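Local coordinates for transcription factor tau subunit sfc1 (Schizosaccharomyces pombe, PDB 4BJJ), which forms part of the tauA module of TFIIIC, which binds boxA promoter DNA of tRNA genes, the piece here being its sfc7-interacting domain, at residues 66-71 and 99-104; 6-11 and 92-97. The protein carries 3 engineered substitutions. All coordinates share one frame; numbering follows the deposited sequence.

Interaction 1: residues 66-71 and 99-104; sequences HPVQAR and FLFRDM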
loop_
_atom_site.group_PDB
_atom_site.type_symbol
_atom_site.label_atom_id
_atom_site.label_comp_id
_atom_site.label_asym_id
_atom_site.label_seq_id
_atom_site.Cartn_x
_atom_site.Cartn_y
_atom_site.Cartn_z
ATOM N N HIS A 66 -24.343 8.967 -1.725
ATOM C CA HIS A 66 -23.464 10.083 -2.115
ATOM C C HIS A 66 -22.084 9.537 -2.532
ATOM O O HIS A 66 -21.307 9.152 -1.676
ATOM C CB HIS A 66 -23.254 11.067 -0.930
ATOM C CG HIS A 66 -24.460 11.892 -0.579
ATOM N ND1 HIS A 66 -25.676 11.336 -0.243
ATOM C CD2 HIS A 66 -24.631 13.233 -0.483
ATOM C CE1 HIS A 66 -26.549 12.297 0.011
ATOM N NE2 HIS A 66 -25.937 13.461 -0.118
ATOM N N PRO A 67 -21.769 9.498 -3.837
ATOM C CA PRO A 67 -20.368 9.274 -4.230
ATOM C C PRO A 67 -19.354 10.155 -3.475
ATOM O O PRO A 67 -19.619 11.302 -3.160
ATOM C CB PRO A 67 -20.345 9.641 -5.710
ATOM C CG PRO A 67 -21.734 9.473 -6.172
ATOM C CD PRO A 67 -22.629 9.779 -4.993
ATOM N N VAL A 68 -18.187 9.598 -3.184
ATOM C CA VAL A 68 -17.220 10.241 -2.311
ATOM C C VAL A 68 -15.886 10.384 -3.031
ATOM O O VAL A 68 -15.439 9.461 -3.700
ATOM C CB VAL A 68 -17.047 9.382 -1.000
ATOM C CG1 VAL A 68 -15.766 9.693 -0.282
ATOM C CG2 VAL A 68 -18.216 9.607 -0.082
ATOM N N GLN A 69 -15.239 11.528 -2.847
ATOM C CA GLN A 69 -13.894 11.763 -3.357
ATOM C C GLN A 69 -12.830 11.316 -2.353
ATOM O O GLN A 69 -12.973 11.540 -1.154
ATOM C CB GLN A 69 -13.715 13.245 -3.636
ATOM C CG GLN A 69 -14.707 13.817 -4.647
ATOM C CD GLN A 69 -14.195 13.831 -6.069
ATOM O OE1 GLN A 69 -13.081 13.406 -6.351
ATOM N NE2 GLN A 69 -15.015 14.332 -6.977
ATOM N N ALA A 70 -11.771 10.675 -2.839
ATOM C CA ALA A 70 -10.658 10.285 -1.990
ATOM C C ALA A 70 -9.897 11.481 -1.489
ATOM O O ALA A 70 -9.752 12.465 -2.196
ATOM C CB ALA A 70 -9.691 9.406 -2.745
ATOM N N ARG A 71 -9.365 11.347 -0.285
ATOM C CA ARG A 71 -8.298 12.184 0.187
ATOM C C ARG A 71 -7.007 11.603 -0.370
ATOM O O ARG A 71 -6.747 10.418 -0.243
ATOM C CB ARG A 71 -8.275 12.217 1.714
ATOM C CG ARG A 71 -9.467 12.947 2.314
ATOM C CD ARG A 71 -9.139 13.484 3.688
ATOM N NE ARG A 71 -8.474 14.784 3.619
ATOM C CZ ARG A 71 -7.869 15.368 4.650
ATOM N NH1 ARG A 71 -7.826 14.760 5.832
ATOM N NH2 ARG A 71 -7.291 16.553 4.499
ATOM N N PHE A 99 -4.592 6.990 -2.365
ATOM C CA PHE A 99 -5.979 7.438 -2.339
ATOM C C PHE A 99 -6.663 6.778 -1.136
ATOM O O PHE A 99 -6.831 5.553 -1.079
ATOM C CB PHE A 99 -6.679 7.067 -3.647
ATOM C CG PHE A 99 -6.064 7.696 -4.874
ATOM C CD1 PHE A 99 -4.933 7.140 -5.464
ATOM C CD2 PHE A 99 -6.627 8.847 -5.442
ATOM C CE1 PHE A 99 -4.379 7.705 -6.589
ATOM C CE2 PHE A 99 -6.073 9.425 -6.576
ATOM C CZ PHE A 99 -4.953 8.849 -7.157
ATOM N N LEU A 100 -7.028 7.609 -0.174
ATOM C CA LEU A 100 -7.551 7.166 1.111
ATOM C C LEU A 100 -9.064 7.228 1.120
ATOM O O LEU A 100 -9.659 8.302 1.170
ATOM C CB LEU A 100 -7.000 8.045 2.233
ATOM C CG LEU A 100 -5.470 8.089 2.358
ATOM C CD1 LEU A 100 -5.024 9.384 2.998
ATOM C CD2 LEU A 100 -4.915 6.946 3.145
ATOM N N PHE A 101 -9.677 6.059 1.055
ATOM C CA PHE A 101 -11.108 5.944 1.211
ATOM C C PHE A 101 -11.462 5.363 2.579
ATOM O O PHE A 101 -12.467 5.752 3.150
ATOM C CB PHE A 101 -11.707 5.097 0.097
ATOM C CG PHE A 101 -11.780 5.790 -1.201
ATOM C CD1 PHE A 101 -12.626 6.866 -1.371
ATOM C CD2 PHE A 101 -11.010 5.370 -2.256
ATOM C CE1 PHE A 101 -12.698 7.511 -2.577
ATOM C CE2 PHE A 101 -11.084 6.018 -3.468
ATOM C CZ PHE A 101 -11.944 7.091 -3.632
ATOM N N ARG A 102 -10.654 4.438 3.110
ATOM C CA ARG A 102 -10.902 3.928 4.472
ATOM C C ARG A 102 -10.682 5.025 5.477
ATOM O O ARG A 102 -9.881 5.926 5.245
ATOM C CB ARG A 102 -9.982 2.763 4.817
ATOM C CG ARG A 102 -10.042 1.674 3.803
ATOM C CD ARG A 102 -9.479 0.397 4.314
ATOM N NE ARG A 102 -8.037 0.340 4.174
ATOM C CZ ARG A 102 -7.390 -0.218 3.154
ATOM N NH1 ARG A 102 -8.050 -0.760 2.132
ATOM N NH2 ARG A 102 -6.064 -0.238 3.165
ATOM N N ASP A 103 -11.424 4.961 6.571
ATOM C CA ASP A 103 -11.222 5.858 7.709
ATOM C C ASP A 103 -11.815 7.265 7.524
ATOM O O ASP A 103 -11.734 8.107 8.424
ATOM C CB ASP A 103 -9.740 5.942 8.093
ATOM C CG ASP A 103 -9.528 6.605 9.442
ATOM O OD1 ASP A 103 -9.960 6.028 10.469
ATOM O OD2 ASP A 103 -8.942 7.708 9.465
ATOM N N MET A 104 -12.417 7.522 6.371
ATOM C CA MET A 104 -13.266 8.689 6.255
ATOM C C MET A 104 -14.512 8.334 7.062
ATOM O O MET A 104 -14.774 7.152 7.300
ATOM C CB MET A 104 -13.607 8.985 4.797
ATOM C CG MET A 104 -12.400 8.971 3.874
ATOM S SD MET A 104 -12.812 9.492 2.194
ATOM C CE MET A 104 -13.065 11.245 2.460
#
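A70 lays its methyl group over one face of the F101 ring, and this is where the contact is tight. A70 CB stands 3.7 Å from the centroid of the F101 ring in a CH-pi contact, displaced toward the rim, with F101 CZ its nearest ring atom at 3.3 Å. F101 CG lies anti to its own carbonyl carbon (chi1 -75°). At the ring edge sits V68 O, 3.5 Å from F101 CE1. A70 CB also touches F99 CB at 3.9 Å and lies near the plane of that ring, at its edge. Alanine's single methyl is small enough to lie against the F101 face and touch F99 at once.

R71 and L100 form an antiparallel hydrogen-bonded pair beside this packing, joining strands 68-73 and 88-100; residues 66-71 fall in the Tau95 triple barrel family region. The bond from L100 N to R71 O is short and nearly straight (2.8 Å, 168°), whereas the return bond from R71 N to L100 O is weak at 3.4 Å. Strand 88-100 ends at L100, and the chain then enters the type II turn from F101 to M104.

The outer side is looser. M104 and V68 meet tip to tip, M104 SD against V68 CG1 at 3.9 Å. The bend at chi3 (72°) brings M104 CE beside Q69 O and within 4.0 Å of R71 CG, contacts that a flexible thioether can make together. The charged end of R71 leads away. Apolar packing around A70 and one good backbone bond therefore join the last residues of strand 88-100 to strand 68-73, with thioether contacts covering the margin.

Interaction 2: residues 6-11 and 92-97; sequences LKISDN and VSRIRQ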
loop_
_atom_site.group_PDB
_atom_site.type_symbol
_atom_site.label_atom_id
_atom_site.label_comp_id
_atom_site.label_asym_id
_atom_site.label_seq_id
_atom_site.Cartn_x
_atom_site.Cartn_y
_atom_site.Cartn_z
ATOM N N LEU A 6 19.430 -6.017 0.248
ATOM C CA LEU A 6 18.885 -5.703 -1.056
ATOM C C LEU A 6 18.674 -4.211 -1.064
ATOM O O LEU A 6 18.424 -3.625 -0.026
ATOM C CB LEU A 6 17.550 -6.402 -1.205
ATOM C CG LEU A 6 16.736 -6.128 -2.450
ATOM C CD1 LEU A 6 17.475 -6.591 -3.698
ATOM C CD2 LEU A 6 15.422 -6.847 -2.298
ATOM N N LYS A 7 18.790 -3.580 -2.218
ATOM C CA LYS A 7 18.548 -2.147 -2.296
ATOM C C LYS A 7 17.149 -1.862 -2.841
ATOM O O LYS A 7 16.702 -2.542 -3.748
ATOM C CB LYS A 7 19.622 -1.500 -3.161
ATOM C CG LYS A 7 20.957 -1.441 -2.458
ATOM C CD LYS A 7 21.979 -0.660 -3.237
ATOM C CE LYS A 7 23.135 -0.240 -2.339
ATOM N NZ LYS A 7 24.195 0.497 -3.095
ATOM N N ILE A 8 16.455 -0.879 -2.265
ATOM C CA ILE A 8 15.131 -0.451 -2.759
ATOM C C ILE A 8 15.232 -0.020 -4.217
ATOM O O ILE A 8 16.053 0.831 -4.571
ATOM C CB ILE A 8 14.537 0.736 -1.935
ATOM C CG1 ILE A 8 14.319 0.338 -0.491
ATOM C CG2 ILE A 8 13.189 1.228 -2.528
ATOM C CD1 ILE A 8 13.924 1.506 0.404
ATOM N N SER A 9 14.373 -0.602 -5.047
ATOM C CA SER A 9 14.339 -0.327 -6.480
ATOM C C SER A 9 13.806 1.062 -6.863
ATOM O O SER A 9 13.455 1.883 -6.012
ATOM C CB SER A 9 13.489 -1.387 -7.196
ATOM O OG SER A 9 12.117 -1.030 -7.203
ATOM N N ASP A 10 13.774 1.280 -8.177
ATOM C CA ASP A 10 13.267 2.483 -8.840
ATOM C C ASP A 10 11.788 2.448 -9.117
ATOM O O ASP A 10 11.206 3.459 -9.470
ATOM C CB ASP A 10 13.918 2.594 -10.220
ATOM C CG ASP A 10 15.147 3.437 -10.213
ATOM O OD1 ASP A 10 15.549 3.888 -9.122
ATOM O OD2 ASP A 10 15.713 3.643 -11.305
ATOM N N ASN A 11 11.195 1.275 -9.034
ATOM C CA ASN A 11 9.803 1.129 -9.380
ATOM C C ASN A 11 8.937 1.888 -8.392
ATOM O O ASN A 11 9.238 1.948 -7.198
ATOM C CB ASN A 11 9.417 -0.347 -9.379
ATOM C CG ASN A 11 10.352 -1.197 -10.218
ATOM O OD1 ASN A 11 10.693 -0.850 -11.332
ATOM N ND2 ASN A 11 10.781 -2.311 -9.664
ATOM N N VAL A 92 11.662 -4.416 -3.442
ATOM C CA VAL A 92 11.033 -3.356 -2.658
ATOM C C VAL A 92 10.832 -2.125 -3.531
ATOM O O VAL A 92 11.757 -1.688 -4.186
ATOM C CB VAL A 92 11.867 -2.958 -1.424
ATOM C CG1 VAL A 92 11.105 -1.938 -0.572
ATOM C CG2 VAL A 92 12.236 -4.188 -0.593
ATOM N N SER A 93 9.623 -1.560 -3.507
ATOM C CA SER A 93 9.273 -0.390 -4.320
ATOM C C SER A 93 8.524 0.655 -3.495
ATOM O O SER A 93 7.835 0.322 -2.543
ATOM C CB SER A 93 8.392 -0.802 -5.500
ATOM O OG SER A 93 8.967 -1.868 -6.208
ATOM N N ARG A 94 8.653 1.918 -3.876
ATOM C CA ARG A 94 7.949 2.972 -3.171
ATOM C C ARG A 94 6.517 3.160 -3.694
ATOM O O ARG A 94 6.257 3.083 -4.876
ATOM C CB ARG A 94 8.718 4.278 -3.258
ATOM C CG ARG A 94 10.092 4.192 -2.663
ATOM C CD ARG A 94 10.797 5.538 -2.698
ATOM N NE ARG A 94 10.049 6.585 -2.005
ATOM C CZ ARG A 94 10.354 7.887 -2.038
ATOM N NH1 ARG A 94 11.391 8.302 -2.747
ATOM N NH2 ARG A 94 9.620 8.779 -1.360
ATOM N N ILE A 95 5.595 3.337 -2.762
ATOM C CA ILE A 95 4.248 3.745 -3.040
ATOM C C ILE A 95 4.296 5.285 -2.870
ATOM O O ILE A 95 4.433 5.796 -1.756
ATOM C CB ILE A 95 3.278 3.073 -2.041
ATOM C CG1 ILE A 95 3.306 1.558 -2.215
ATOM C CG2 ILE A 95 1.857 3.569 -2.207
ATOM C CD1 ILE A 95 2.612 0.779 -1.081
ATOM N N ARG A 96 4.214 6.019 -3.978
ATOM C CA ARG A 96 4.434 7.468 -3.946
ATOM C C ARG A 96 3.179 8.250 -3.597
ATOM O O ARG A 96 3.282 9.342 -3.061
ATOM C CB ARG A 96 5.004 7.981 -5.269
ATOM C CG ARG A 96 6.403 7.484 -5.619
ATOM C CD ARG A 96 7.413 7.644 -4.519
ATOM N NE ARG A 96 7.649 9.020 -4.092
ATOM C CZ ARG A 96 8.537 9.842 -4.658
ATOM N NH1 ARG A 96 9.249 9.458 -5.701
ATOM N NH2 ARG A 96 8.683 11.070 -4.203
ATOM N N GLN A 97 2.012 7.702 -3.907
ATOM C CA GLN A 97 0.749 8.333 -3.544
ATOM C C GLN A 97 -0.335 7.347 -3.114
ATOM O O GLN A 97 -0.390 6.210 -3.565
ATOM C CB GLN A 97 0.206 9.238 -4.669
ATOM C CG GLN A 97 0.012 10.663 -4.136
ATOM C CD GLN A 97 -0.416 11.665 -5.178
ATOM O OE1 GLN A 97 -1.315 11.419 -5.967
ATOM N NE2 GLN A 97 0.198 12.830 -5.148
HETATM O O HOH W 1 14.159 -4.013 -4.882
HETATM O O HOH W 2 10.964 3.049 -5.822
#
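S9 grips the carbonyl of V92 twice. The backbone S9 N donates to V92 O at 3.0 Å, with the donor close to the line of the carbonyl bond, and the hydroxyl S9 OG donates to the same oxygen at 3.1 Å from above the carbonyl plane, 36° out of it. With chi1 at 87°, OG lies between the backbone N and the carbonyl carbon of its own residue. From there S9 OG also accepts from N11 N at 3.1 Å, closing an ST turn. Serine is apt here because one small hydroxyl can donate across the contact and accept within its own segment. An alanine here would probably leave N11 N without its turn acceptor and V92 O with one donor fewer, making the bend at 9-11 less firmly set.

Two waters extend the polar network. One links K7 O to V92 N; the other donates to S9 O and accepts from R94 N. R94 N also makes a weak direct bond to N11 O at 3.4 Å.

Farther out, S93 packs CB against N11 O at 3.3 Å, and its OG approaches N11 CB. The small side chain lets the turn come close to the strand. On the apolar side I8 and V92 cross obliquely, I8 CG1 to V92 CG1 at 3.9 Å, while I8 CG2 approaches V92 O; beta-branched residues give this join compact, stiff surfaces. L6 adds a looser touch, L6 CD2 to V92 CG2 at 4.5 Å. L6 and K7 themselves pair with an antiparallel strand of the partner protein chain. The chemistry thus implies a water-assisted junction in which direct bonds to one carbonyl tie the N-terminal segment to strand 88-100 next to the interface.

In the fold
Both contacts draw on the long strand 88-100, interaction 2 on its 92-97 part and interaction 1 at its end, and their centres lie 25 Å apart on opposite sides of the chain's centre. Along the sequence the segments alternate: 6-11, 66-71, 92-97, 99-104. Interaction 1 pairs 88-100 with its antiparallel neighbour 68-73, whereas interaction 2 brings the N-terminal segment alongside, just ahead of strand 12-18, which runs parallel to 88-100. One strand thus connects the two regions of the sheet. The partner protein chain lies near both, extensively at interaction 2 but through R102 alone at interaction 1, consistent with a domain built for binding sfc7.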